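Gamma-glutamyl-gamma-aminobutyrate hydrolase PuuD (Escherichia coli, PDB 6VTV) hydrolyses the gamma-glutamyl linkage of gamma-glutamyl-gamma-aminobutyrate, releasing 4-aminobutanoate and glutamate in the final step of the pathway from putrescine to 4-aminobutanoate. Local coordinates at residues B[113-118]-B[221-226]; B[14-19]-B[70-75]; B[119-124]-B[210-215]; B[37-42]-B[239-244]. One frame throughout, in Å; residues are numbered along the deposited sequence.

Interaction 1: B[113-118]-B[221-226]; sequences PIFAIC and LGVQWH
Phe115, Ala116 and Ile117 pair in parallel register with Leu221, Gly222 and Val223, the strand axes only 11° apart and four N-H...O bonds joining them, ending with Cys118 N to Val223 O at 2.7 Å. Phe115, Ile117, Leu221 and Val223 share one face of the sheet. With its CG anti to the backbone N, Phe115 lies beside Leu221, both pointing the same way, and CE1 of Phe115 meets CD2 of Leu221 at 3.8 Å. Ala116 CB sits on the other face, next to Gly222 CA. Past the last bridge the chains form the predicted catalytic centre. Cys118, the probable nucleophile, has a positive phi (55°, with psi -99°) at the N-cap of the helix that follows, as in the nucleophile elbow of class I glutamine amidotransferases. Its SG is 3.5 Å from His226 NE2 and equally far from Gln224 NE2, while CG2 of Ile117 lies over one face of the imidazole. His226 ND1 is hydrogen-bonded to Glu228 OE2, consistent with a Cys-His-Glu triad. Strand 68-71 bonds to the other edge of strand 114-117, and Phe241 of helix 235-254 packs edge-to-face with Phe115.

Interaction 2: B[14-19]-B[70-75]; sequences IGVVMC and YLPGSP
Ile14 starts the contact by laying CG2 against CB of Tyr70 at 3.6 Å. Gly15 follows with its carbonyl O, which accepts the N-H of Tyr70 at 2.8 Å. Val16 forms the parallel bridge with Tyr70, and the two side chains run side by side on one face of the sheet. CG1 of Val16, anti to the backbone N (chi1 -166°), touches Tyr70 CD2 at 3.4 Å and reaches CG of Pro72, while CG2 lies at the edge of the phenol ring in its plane. These parallel strands belong to the central sheet of the class I glutamine amidotransferase fold, which peptidase C26 enzymes share; Tyr70 carries its hydroxyl across to the backbone O of Tyr35, at helix 33-42. Val17 N bonds to Tyr70 O at 3.1 Å, nearly straight at 162°, and CG2 of Val17 packs on Leu71 CD2 at 3.6 Å, near helix 94-109. Where regular pairing has stopped, the carbonyl O of Val17 lies 3.3 Å from CD of Pro72, whose ring nitrogen carries no hydrogen to donate. Met18 packs on Met18 of the second subunit, and Cys19 SG makes a van der Waals approach of 3.4 Å to Ser74 OG, itself weakly hydrogen-bonded to Ser76 N.

Interaction 3: B[119-124]-B[210-215]; sequences RGLQEL and EAVSVI. With MN (manganese (II) ion), chain D.
Chi1 of 169° sets CG of Leu121 anti to the backbone N, and chi1 of -68° in Val212 puts CG2 in the crowded position between N and carbonyl carbon; the two side chains cross at about a right angle, CD1 of Leu121 lying 4.1 Å from CG2 of Val212. This is helix-on-sheet packing in an alpha/beta fold: helix 119-127, which starts right after the predicted nucleophile Cys118, lies across strand 209-214, the axes of 119-124 and 210-214 being 9.2 Å apart. No hydrogen bond joins the two segments. Leu121 CD1 settles over the strand backbone, 3.7 Å from the CA of Ala211 and close to the carbonyl O of Glu210. One turn further on, Leu124 spans Val212 and Val214 more loosely, its CD1 near CG2 of Val212 and its CD2 4.2 Å from CG2 of Val214. Away from the strand contact, within the helix, Arg119 NH1 forms a salt bridge with Glu123 OE2, next to helix 94-109; Arg96 and Asp97 extend this charged cluster, Arg96 toward Glu123 and Asp97 toward Arg119. A classic beta bulge sets Glu210 and Ala211 opposite the single residue Ala202, and the Glu210 chain, bent at chi2 (-95°), carries its carboxylate to a manganese ion whose coordination is completed by His145, His161, Ser185, His187 and a water. The carboxylate uses its two oxygens differently: OE2 of Glu210 binds the manganese at 2.2 Å, while OE1 accepts a hydrogen bond from the manganese-bound water at 2.5 Å.

Interaction 4: B[37-42]-B[239-244]; sequences NAIIHA and ILFEGF
Two helices of the alpha/beta fold, 33-42 and 235-254, meet here on the same side of the central sheet, the axes of 37-42 and 239-244 being 9.1 Å apart and crossing at -66°. Ala38 and Phe241 form the middle of the contact: CB of Ala38 stands over one face of the phenyl ring, 3.6 Å from its centroid in a CH-pi contact and 3.5 Å from CZ of Phe241. Chi1 of -78° sets CG of Phe241 anti to the carbonyl carbon, beside the backbone N. Ile39 comes in at ring edges instead. Its CD1 lies near the plane of the Phe241 ring, 4.2 Å from CD1 of that residue, and also in the plane of the Phe244 ring, 3.8 Å from its CE2. One turn after Ala38, the methyl of Ala42 reaches the helix backbone itself, with CB 3.7 Å from both CB and the carbonyl O of Phe241. Around these residues, Tyr70 of strand 68-71 touches Ile39 and Phe241; Ile40 turns elsewhere, onto Leu58 of the second subunit. No hydrogen bond or salt bridge passes between the segments, so they are held by shape and dispersion: small alanine methyls let the helices come close, and one aromatic face and two ring edges pack between them.

Three of the contacts are joined through one sheet. Strand 114-117 of interaction 1 is bonded to strand 68-71 of interaction 2, with Ile117 N 2.8 Å from Leu71 O, and strand 220-223 is bonded to strand 209-214 of interaction 3, with Gly222 N 2.9 Å from Val212 O. Interaction 4 packs on this sheet, Phe241 CE1 lying 3.4 Å from Tyr70 OH and 3.5 Å from Phe115 CE2. The predicted triad residues Cys118 and His226 belong to interaction 1; Gly73 of interaction 2 adjoins Cys118, and the side chain of Gln224 comes within about 5 Å of the manganese bound in interaction 3. Interactions 3 and 4 do not touch, their centres about 17 Å apart.

Interaction 1: B[113-118]-B[221-226]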
loop_
_atom_site.group_PDB
_atom_site.type_symbol
_atom_site.label_atom_id
_atom_site.label_comp_id
_atom_site.label_asym_id
_atom_site.label_seq_id
_atom_site.Cartn_x
_atom_site.Cartn_y
_atom_site.Cartn_z
ATOM N N PRO B 113 3.779 -19.296 1.679
ATOM C CA PRO B 113 5.192 -18.897 1.679
ATOM C C PRO B 113 5.388 -17.507 2.264
ATOM O O PRO B 113 4.574 -16.603 2.062
ATOM C CB PRO B 113 5.573 -18.943 0.194
ATOM C CG PRO B 113 4.609 -19.910 -0.409
ATOM C CD PRO B 113 3.322 -19.710 0.341
ATOM N N ILE B 114 6.483 -17.347 3.005
ATOM C CA ILE B 114 6.845 -16.082 3.632
ATOM C C ILE B 114 8.284 -15.751 3.268
ATOM O O ILE B 114 9.164 -16.617 3.326
ATOM C CB ILE B 114 6.683 -16.129 5.168
ATOM C CG1 ILE B 114 5.289 -16.623 5.558
ATOM C CG2 ILE B 114 6.957 -14.762 5.779
ATOM C CD1 ILE B 114 5.122 -16.839 7.047
ATOM N N PHE B 115 8.522 -14.496 2.893
ATOM C CA PHE B 115 9.869 -13.972 2.704
ATOM C C PHE B 115 9.990 -12.691 3.513
ATOM O O PHE B 115 9.255 -11.729 3.271
ATOM C CB PHE B 115 10.175 -13.714 1.227
ATOM C CG PHE B 115 11.607 -13.345 0.963
ATOM C CD1 PHE B 115 12.634 -13.981 1.643
ATOM C CD2 PHE B 115 11.928 -12.369 0.035
ATOM C CE1 PHE B 115 13.954 -13.646 1.407
ATOM C CE2 PHE B 115 13.248 -12.031 -0.208
ATOM C CZ PHE B 115 14.262 -12.671 0.478
ATOM N N ALA B 116 10.913 -12.683 4.471
ATOM C CA ALA B 116 11.048 -11.602 5.433
ATOM C C ALA B 116 12.435 -10.982 5.338
ATOM O O ALA B 116 13.432 -11.692 5.181
ATOM C CB ALA B 116 10.790 -12.111 6.851
ATOM N N ILE B 117 12.492 -9.655 5.439
ATOM C CA ILE B 117 13.723 -8.892 5.259
ATOM C C ILE B 117 13.953 -8.025 6.490
ATOM O O ILE B 117 13.069 -7.255 6.887
ATOM C CB ILE B 117 13.668 -8.023 3.989
ATOM C CG1 ILE B 117 13.640 -8.902 2.735
ATOM C CG2 ILE B 117 14.849 -7.055 3.949
ATOM C CD1 ILE B 117 13.596 -8.117 1.438
ATOM N N CYS B 118 15.143 -8.154 7.086
ATOM C CA CYS B 118 15.611 -7.314 8.186
ATOM C C CYS B 118 14.627 -7.320 9.353
ATOM O O CYS B 118 14.634 -8.252 10.164
ATOM C CB CYS B 118 15.869 -5.884 7.695
ATOM S SG CYS B 118 16.667 -4.801 8.909
ATOM N N LEU B 221 11.140 -18.029 4.937
ATOM C CA LEU B 221 12.536 -17.628 5.016
ATOM C C LEU B 221 12.657 -16.175 5.454
ATOM O O LEU B 221 11.898 -15.312 5.001
ATOM C CB LEU B 221 13.229 -17.819 3.663
ATOM C CG LEU B 221 14.645 -17.259 3.515
ATOM C CD1 LEU B 221 15.630 -18.054 4.360
ATOM C CD2 LEU B 221 15.065 -17.248 2.053
ATOM N N GLY B 222 13.609 -15.913 6.334
ATOM C CA GLY B 222 13.943 -14.551 6.715
ATOM C C GLY B 222 15.431 -14.312 6.587
ATOM O O GLY B 222 16.239 -15.199 6.860
ATOM N N VAL B 223 15.786 -13.107 6.146
ATOM C CA VAL B 223 17.178 -12.690 6.052
ATOM C C VAL B 223 17.331 -11.356 6.767
ATOM O O VAL B 223 16.416 -10.524 6.779
ATOM C CB VAL B 223 17.673 -12.593 4.587
ATOM C CG1 VAL B 223 17.496 -13.925 3.875
ATOM C CG2 VAL B 223 16.946 -11.486 3.837
ATOM N N GLN B 224 18.495 -11.161 7.387
ATOM C CA GLN B 224 18.749 -9.947 8.150
ATOM C C GLN B 224 19.241 -8.800 7.276
ATOM O O GLN B 224 19.061 -7.634 7.646
ATOM C CB GLN B 224 19.759 -10.238 9.265
ATOM C CG GLN B 224 20.060 -9.063 10.186
ATOM C CD GLN B 224 18.852 -8.611 10.985
ATOM O OE1 GLN B 224 18.505 -9.211 12.004
ATOM N NE2 GLN B 224 18.207 -7.543 10.528
ATOM N N TRP B 225 19.837 -9.100 6.126
ATOM C CA TRP B 225 20.328 -8.068 5.228
ATOM C C TRP B 225 19.190 -7.585 4.328
ATOM O O TRP B 225 18.020 -7.921 4.530
ATOM C CB TRP B 225 21.522 -8.586 4.429
ATOM C CG TRP B 225 21.244 -9.785 3.574
ATOM C CD1 TRP B 225 20.899 -9.786 2.254
ATOM C CD2 TRP B 225 21.316 -11.160 3.970
ATOM N NE1 TRP B 225 20.740 -11.075 1.806
ATOM C CE2 TRP B 225 20.991 -11.938 2.841
ATOM C CE3 TRP B 225 21.620 -11.810 5.173
ATOM C CZ2 TRP B 225 20.960 -13.331 2.876
ATOM C CZ3 TRP B 225 21.588 -13.194 5.205
ATOM C CH2 TRP B 225 21.261 -13.939 4.065
ATOM N N HIS B 226 19.528 -6.781 3.316
ATOM C CA HIS B 226 18.550 -6.135 2.443
ATOM C C HIS B 226 18.777 -6.593 1.006
ATOM O O HIS B 226 19.461 -5.913 0.226
ATOM C CB HIS B 226 18.639 -4.613 2.549
ATOM C CG HIS B 226 17.991 -4.056 3.778
ATOM N ND1 HIS B 226 16.838 -3.304 3.733
ATOM C CD2 HIS B 226 18.336 -4.139 5.085
ATOM C CE1 HIS B 226 16.498 -2.948 4.959
ATOM N NE2 HIS B 226 17.391 -3.441 5.798
#

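Interaction 2: B[14-19]-B[70-75]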
loop_
_atom_site.group_PDB
_atom_site.type_symbol
_atom_site.label_atom_id
_atom_site.label_comp_id
_atom_site.label_asym_id
_atom_site.label_seq_id
_atom_site.Cartn_x
_atom_site.Cartn_y
_atom_site.Cartn_z
ATOM N N ILE B 14 1.160 -11.327 -3.896
ATOM C CA ILE B 14 2.050 -11.199 -2.748
ATOM C C ILE B 14 1.517 -10.095 -1.849
ATOM O O ILE B 14 1.448 -8.929 -2.257
ATOM C CB ILE B 14 3.494 -10.905 -3.183
ATOM C CG1 ILE B 14 3.945 -11.897 -4.260
ATOM C CG2 ILE B 14 4.426 -10.957 -1.989
ATOM C CD1 ILE B 14 3.891 -13.346 -3.823
ATOM N N GLY B 15 1.136 -10.459 -0.626
ATOM C CA GLY B 15 0.738 -9.473 0.358
ATOM C C GLY B 15 1.941 -8.864 1.048
ATOM O O GLY B 15 2.764 -9.586 1.616
ATOM N N VAL B 16 2.061 -7.539 1.007
ATOM C CA VAL B 16 3.222 -6.833 1.534
ATOM C C VAL B 16 2.783 -6.009 2.736
ATOM O O VAL B 16 1.951 -5.102 2.608
ATOM C CB VAL B 16 3.877 -5.945 0.466
ATOM C CG1 VAL B 16 5.244 -5.494 0.934
ATOM C CG2 VAL B 16 3.984 -6.692 -0.852
ATOM N N VAL B 17 3.351 -6.321 3.902
ATOM C CA VAL B 17 3.021 -5.598 5.123
ATOM C C VAL B 17 3.616 -4.199 5.061
ATOM O O VAL B 17 4.802 -4.020 4.757
ATOM C CB VAL B 17 3.521 -6.369 6.354
ATOM C CG1 VAL B 17 3.458 -5.493 7.598
ATOM C CG2 VAL B 17 2.697 -7.634 6.552
ATOM N N MET B 18 2.793 -3.198 5.355
ATOM C CA MET B 18 3.212 -1.810 5.279
ATOM C C MET B 18 3.735 -1.322 6.628
ATOM O O MET B 18 3.628 -2.000 7.653
ATOM C CB MET B 18 2.050 -0.934 4.811
ATOM C CG MET B 18 1.371 -1.437 3.552
ATOM S SD MET B 18 -0.050 -0.427 3.100
ATOM C CE MET B 18 0.789 1.014 2.464
ATOM N N CYS B 19 4.314 -0.123 6.614
ATOM C CA CYS B 19 4.796 0.550 7.810
ATOM C C CYS B 19 4.041 1.858 8.007
ATOM O O CYS B 19 3.452 2.408 7.073
ATOM C CB CYS B 19 6.305 0.833 7.733
ATOM S SG CYS B 19 7.345 -0.609 7.463
ATOM N N TYR B 70 5.028 -11.052 2.341
ATOM C CA TYR B 70 6.270 -10.317 2.128
ATOM C C TYR B 70 6.441 -9.334 3.278
ATOM O O TYR B 70 5.636 -8.410 3.435
ATOM C CB TYR B 70 6.232 -9.595 0.779
ATOM C CG TYR B 70 7.511 -8.912 0.348
ATOM C CD1 TYR B 70 8.757 -9.434 0.673
ATOM C CD2 TYR B 70 7.467 -7.751 -0.412
ATOM C CE1 TYR B 70 9.923 -8.804 0.262
ATOM C CE2 TYR B 70 8.618 -7.115 -0.821
ATOM C CZ TYR B 70 9.844 -7.644 -0.487
ATOM O OH TYR B 70 10.989 -7.004 -0.905
ATOM N N LEU B 71 7.480 -9.537 4.089
ATOM C CA LEU B 71 7.743 -8.693 5.251
ATOM C C LEU B 71 8.951 -7.806 4.978
ATOM O O LEU B 71 10.098 -8.252 5.142
ATOM C CB LEU B 71 7.982 -9.548 6.499
ATOM C CG LEU B 71 6.884 -10.523 6.925
ATOM C CD1 LEU B 71 7.271 -11.193 8.228
ATOM C CD2 LEU B 71 5.545 -9.819 7.064
ATOM N N PRO B 72 8.758 -6.555 4.571
ATOM C CA PRO B 72 9.904 -5.682 4.304
ATOM C C PRO B 72 10.594 -5.252 5.589
ATOM O O PRO B 72 10.054 -5.360 6.691
ATOM C CB PRO B 72 9.282 -4.474 3.589
ATOM C CG PRO B 72 7.879 -4.885 3.239
ATOM C CD PRO B 72 7.481 -5.896 4.264
ATOM N N GLY B 73 11.816 -4.759 5.426
ATOM C CA GLY B 73 12.508 -4.117 6.522
ATOM C C GLY B 73 11.952 -2.733 6.797
ATOM O O GLY B 73 11.108 -2.207 6.069
ATOM N N SER B 74 12.445 -2.131 7.877
ATOM C CA SER B 74 11.971 -0.823 8.311
ATOM C C SER B 74 12.885 -0.287 9.405
ATOM O O SER B 74 13.498 -1.075 10.137
ATOM C CB SER B 74 10.528 -0.914 8.813
ATOM O OG SER B 74 10.051 0.338 9.277
ATOM N N PRO B 75 13.013 1.035 9.551
ATOM C CA PRO B 75 13.788 1.569 10.684
ATOM C C PRO B 75 13.211 1.205 12.039
ATOM O O PRO B 75 13.949 1.217 13.032
ATOM C CB PRO B 75 13.754 3.087 10.451
ATOM C CG PRO B 75 13.490 3.244 8.998
ATOM C CD PRO B 75 12.598 2.097 8.618
#

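Interaction 3: B[119-124]-B[210-215]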
loop_
_atom_site.group_PDB
_atom_site.type_symbol
_atom_site.label_atom_id
_atom_site.label_comp_id
_atom_site.label_asym_id
_atom_site.label_seq_id
_atom_site.Cartn_x
_atom_site.Cartn_y
_atom_site.Cartn_z
ATOM N N ARG B 119 13.779 -6.292 9.458
ATOM C CA ARG B 119 12.760 -6.297 10.505
ATOM C C ARG B 119 11.838 -7.500 10.371
ATOM O O ARG B 119 11.338 -8.015 11.377
ATOM C CB ARG B 119 11.946 -5.003 10.470
ATOM C CG ARG B 119 11.023 -4.834 11.669
ATOM C CD ARG B 119 9.808 -4.002 11.310
ATOM N NE ARG B 119 9.381 -3.160 12.422
ATOM C CZ ARG B 119 8.449 -3.503 13.303
ATOM N NH1 ARG B 119 7.840 -4.677 13.207
ATOM N NH2 ARG B 119 8.125 -2.671 14.282
ATOM N N GLY B 120 11.600 -7.957 9.140
ATOM C CA GLY B 120 10.779 -9.139 8.948
ATOM C C GLY B 120 11.386 -10.378 9.578
ATOM O O GLY B 120 10.678 -11.183 10.189
ATOM N N LEU B 121 12.701 -10.560 9.420
ATOM C CA LEU B 121 13.377 -11.665 10.094
ATOM C C LEU B 121 13.188 -11.571 11.601
ATOM O O LEU B 121 12.884 -12.568 12.267
ATOM C CB LEU B 121 14.865 -11.679 9.735
ATOM C CG LEU B 121 15.772 -12.609 10.554
ATOM C CD1 LEU B 121 16.829 -13.248 9.670
ATOM C CD2 LEU B 121 16.444 -11.878 11.717
ATOM N N GLN B 122 13.370 -10.371 12.158
ATOM C CA GLN B 122 13.153 -10.175 13.586
ATOM C C GLN B 122 11.697 -10.414 13.962
ATOM O O GLN B 122 11.413 -10.911 15.058
ATOM C CB GLN B 122 13.600 -8.769 13.988
ATOM C CG GLN B 122 15.069 -8.490 13.682
ATOM C CD GLN B 122 15.422 -7.018 13.770
ATOM O OE1 GLN B 122 14.547 -6.167 13.924
ATOM N NE2 GLN B 122 16.711 -6.710 13.671
ATOM N N GLU B 123 10.765 -10.077 13.069
ATOM C CA GLU B 123 9.367 -10.424 13.299
ATOM C C GLU B 123 9.170 -11.935 13.291
ATOM O O GLU B 123 8.410 -12.471 14.105
ATOM C CB GLU B 123 8.481 -9.757 12.246
ATOM C CG GLU B 123 8.298 -8.264 12.456
ATOM C CD GLU B 123 7.692 -7.572 11.250
ATOM O OE1 GLU B 123 7.708 -8.162 10.150
ATOM O OE2 GLU B 123 7.198 -6.435 11.403
ATOM N N LEU B 124 9.852 -12.638 12.382
ATOM C CA LEU B 124 9.760 -14.094 12.336
ATOM C C LEU B 124 10.288 -14.717 13.622
ATOM O O LEU B 124 9.679 -15.640 14.176
ATOM C CB LEU B 124 10.534 -14.630 11.131
ATOM C CG LEU B 124 9.759 -15.327 10.012
ATOM C CD1 LEU B 124 10.702 -16.185 9.177
ATOM C CD2 LEU B 124 8.626 -16.168 10.579
ATOM N N GLU B 210 21.983 -14.435 10.846
ATOM C CA GLU B 210 21.603 -13.492 9.803
ATOM C C GLU B 210 20.502 -14.019 8.893
ATOM O O GLU B 210 20.024 -13.274 8.031
ATOM C CB GLU B 210 22.830 -13.108 8.963
ATOM C CG GLU B 210 23.772 -12.126 9.647
ATOM C CD GLU B 210 23.501 -10.685 9.257
ATOM O OE1 GLU B 210 22.962 -10.458 8.153
ATOM O OE2 GLU B 210 23.823 -9.779 10.053
ATOM N N ALA B 211 20.086 -15.273 9.060
ATOM C CA ALA B 211 19.025 -15.845 8.244
ATOM C C ALA B 211 18.441 -17.053 8.963
ATOM O O ALA B 211 19.179 -17.837 9.563
ATOM C CB ALA B 211 19.540 -16.245 6.856
ATOM N N VAL B 212 17.116 -17.193 8.897
ATOM C CA VAL B 212 16.397 -18.291 9.537
ATOM C C VAL B 212 15.342 -18.817 8.571
ATOM O O VAL B 212 15.011 -18.183 7.568
ATOM C CB VAL B 212 15.730 -17.869 10.863
ATOM C CG1 VAL B 212 16.774 -17.560 11.916
ATOM C CG2 VAL B 212 14.811 -16.673 10.642
ATOM N N SER B 213 14.808 -19.992 8.894
ATOM C CA SER B 213 13.687 -20.548 8.154
ATOM C C SER B 213 12.876 -21.435 9.087
ATOM O O SER B 213 13.414 -22.036 10.019
ATOM C CB SER B 213 14.142 -21.337 6.920
ATOM O OG SER B 213 14.589 -22.634 7.268
ATOM N N VAL B 214 11.574 -21.504 8.830
ATOM C CA VAL B 214 10.671 -22.282 9.671
ATOM C C VAL B 214 10.751 -23.747 9.261
ATOM O O VAL B 214 10.545 -24.090 8.092
ATOM C CB VAL B 214 9.230 -21.761 9.573
ATOM C CG1 VAL B 214 8.275 -22.705 10.286
ATOM C CG2 VAL B 214 9.134 -20.364 10.161
ATOM N N ILE B 215 11.055 -24.615 10.227
ATOM C CA ILE B 215 11.063 -26.049 9.977
ATOM C C ILE B 215 9.639 -26.524 9.725
ATOM O O ILE B 215 8.679 -26.002 10.310
ATOM C CB ILE B 215 11.706 -26.792 11.161
ATOM C CG1 ILE B 215 13.094 -26.223 11.453
ATOM C CG2 ILE B 215 11.795 -28.285 10.887
ATOM C CD1 ILE B 215 13.690 -26.708 12.756
HETATM MN MN MN D . 24.393 -7.715 9.592
HETATM O O HOH W 1 23.101 -7.956 7.709
#

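Interaction 4: B[37-42]-B[239-244]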
loop_
_atom_site.group_PDB
_atom_site.type_symbol
_atom_site.label_atom_id
_atom_site.label_comp_id
_atom_site.label_asym_id
_atom_site.label_seq_id
_atom_site.Cartn_x
_atom_site.Cartn_y
_atom_site.Cartn_z
ATOM N N ASN B 37 9.879 -3.148 -6.235
ATOM C CA ASN B 37 10.582 -3.418 -7.486
ATOM C C ASN B 37 11.160 -4.828 -7.505
ATOM O O ASN B 37 11.176 -5.485 -8.553
ATOM C CB ASN B 37 11.690 -2.386 -7.696
ATOM C CG ASN B 37 11.168 -0.962 -7.725
ATOM O OD1 ASN B 37 10.038 -0.710 -8.144
ATOM N ND2 ASN B 37 11.991 -0.022 -7.276
ATOM N N ALA B 38 11.636 -5.310 -6.355
ATOM C CA ALA B 38 12.243 -6.636 -6.305
ATOM C C ALA B 38 11.209 -7.731 -6.537
ATOM O O ALA B 38 11.489 -8.721 -7.222
ATOM C CB ALA B 38 12.951 -6.837 -4.967
ATOM N N ILE B 39 10.010 -7.573 -5.969
ATOM C CA ILE B 39 8.949 -8.554 -6.186
ATOM C C ILE B 39 8.520 -8.551 -7.649
ATOM O O ILE B 39 8.335 -9.609 -8.263
ATOM C CB ILE B 39 7.760 -8.273 -5.249
ATOM C CG1 ILE B 39 8.099 -8.688 -3.819
ATOM C CG2 ILE B 39 6.515 -9.003 -5.726
ATOM C CD1 ILE B 39 8.143 -10.186 -3.612
ATOM N N ILE B 40 8.362 -7.356 -8.224
ATOM C CA ILE B 40 7.963 -7.235 -9.625
ATOM C C ILE B 40 8.961 -7.949 -10.527
ATOM O O ILE B 40 8.584 -8.748 -11.393
ATOM C CB ILE B 40 7.823 -5.751 -10.014
ATOM C CG1 ILE B 40 6.668 -5.092 -9.254
ATOM C CG2 ILE B 40 7.635 -5.609 -11.518
ATOM C CD1 ILE B 40 5.303 -5.504 -9.740
ATOM N N HIS B 41 10.253 -7.672 -10.332
ATOM C CA HIS B 41 11.280 -8.254 -11.191
ATOM C C HIS B 41 11.300 -9.775 -11.102
ATOM O O HIS B 41 11.658 -10.448 -12.074
ATOM C CB HIS B 41 12.650 -7.682 -10.826
ATOM C CG HIS B 41 13.739 -8.055 -11.783
ATOM N ND1 HIS B 41 14.553 -9.151 -11.594
ATOM C CD2 HIS B 41 14.152 -7.473 -12.935
ATOM C CE1 HIS B 41 15.419 -9.231 -12.589
ATOM N NE2 HIS B 41 15.197 -8.225 -13.416
ATOM N N ALA B 42 10.914 -10.332 -9.957
ATOM C CA ALA B 42 10.905 -11.777 -9.762
ATOM C C ALA B 42 9.617 -12.437 -10.237
ATOM O O ALA B 42 9.526 -13.668 -10.212
ATOM C CB ALA B 42 11.140 -12.111 -8.286
ATOM N N ILE B 239 18.313 -14.657 -6.834
ATOM C CA ILE B 239 17.962 -16.048 -6.572
ATOM C C ILE B 239 16.998 -16.149 -5.394
ATOM O O ILE B 239 16.074 -16.972 -5.400
ATOM C CB ILE B 239 19.238 -16.881 -6.346
ATOM C CG1 ILE B 239 20.069 -16.924 -7.631
ATOM C CG2 ILE B 239 18.892 -18.291 -5.894
ATOM C CD1 ILE B 239 21.419 -17.587 -7.474
ATOM N N LEU B 240 17.185 -15.308 -4.373
ATOM C CA LEU B 240 16.313 -15.356 -3.202
ATOM C C LEU B 240 14.881 -14.995 -3.569
ATOM O O LEU B 240 13.932 -15.691 -3.185
ATOM C CB LEU B 240 16.839 -14.416 -2.118
ATOM C CG LEU B 240 18.155 -14.808 -1.451
ATOM C CD1 LEU B 240 18.588 -13.738 -0.465
ATOM C CD2 LEU B 240 18.018 -16.154 -0.762
ATOM N N PHE B 241 14.703 -13.900 -4.311
ATOM C CA PHE B 241 13.364 -13.519 -4.742
ATOM C C PHE B 241 12.809 -14.513 -5.755
ATOM O O PHE B 241 11.604 -14.788 -5.765
ATOM C CB PHE B 241 13.382 -12.103 -5.316
ATOM C CG PHE B 241 13.423 -11.027 -4.264
ATOM C CD1 PHE B 241 12.280 -10.658 -3.569
ATOM C CD2 PHE B 241 14.617 -10.395 -3.962
ATOM C CE1 PHE B 241 12.331 -9.671 -2.599
ATOM C CE2 PHE B 241 14.675 -9.411 -2.995
ATOM C CZ PHE B 241 13.531 -9.047 -2.311
ATOM N N GLU B 242 13.668 -15.066 -6.614
ATOM C CA GLU B 242 13.205 -16.089 -7.547
ATOM C C GLU B 242 12.706 -17.321 -6.802
ATOM O O GLU B 242 11.673 -17.898 -7.166
ATOM C CB GLU B 242 14.322 -16.450 -8.530
ATOM C CG GLU B 242 14.376 -15.567 -9.784
ATOM C CD GLU B 242 15.702 -15.718 -10.507
ATOM O OE1 GLU B 242 15.992 -14.954 -11.457
ATOM O OE2 GLU B 242 16.464 -16.617 -10.102
ATOM N N GLY B 243 13.412 -17.713 -5.739
ATOM C CA GLY B 243 12.986 -18.867 -4.966
ATOM C C GLY B 243 11.694 -18.627 -4.206
ATOM O O GLY B 243 10.875 -19.538 -4.053
ATOM N N PHE B 244 11.495 -17.400 -3.716
ATOM C CA PHE B 244 10.242 -17.055 -3.050
ATOM C C PHE B 244 9.060 -17.171 -4.007
ATOM O O PHE B 244 8.039 -17.790 -3.684
ATOM C CB PHE B 244 10.341 -15.641 -2.473
ATOM C CG PHE B 244 9.057 -15.130 -1.890
ATOM C CD1 PHE B 244 8.306 -15.920 -1.037
ATOM C CD2 PHE B 244 8.602 -13.858 -2.193
ATOM C CE1 PHE B 244 7.126 -15.452 -0.498
ATOM C CE2 PHE B 244 7.422 -13.383 -1.657
ATOM C CZ PHE B 244 6.682 -14.183 -0.808
#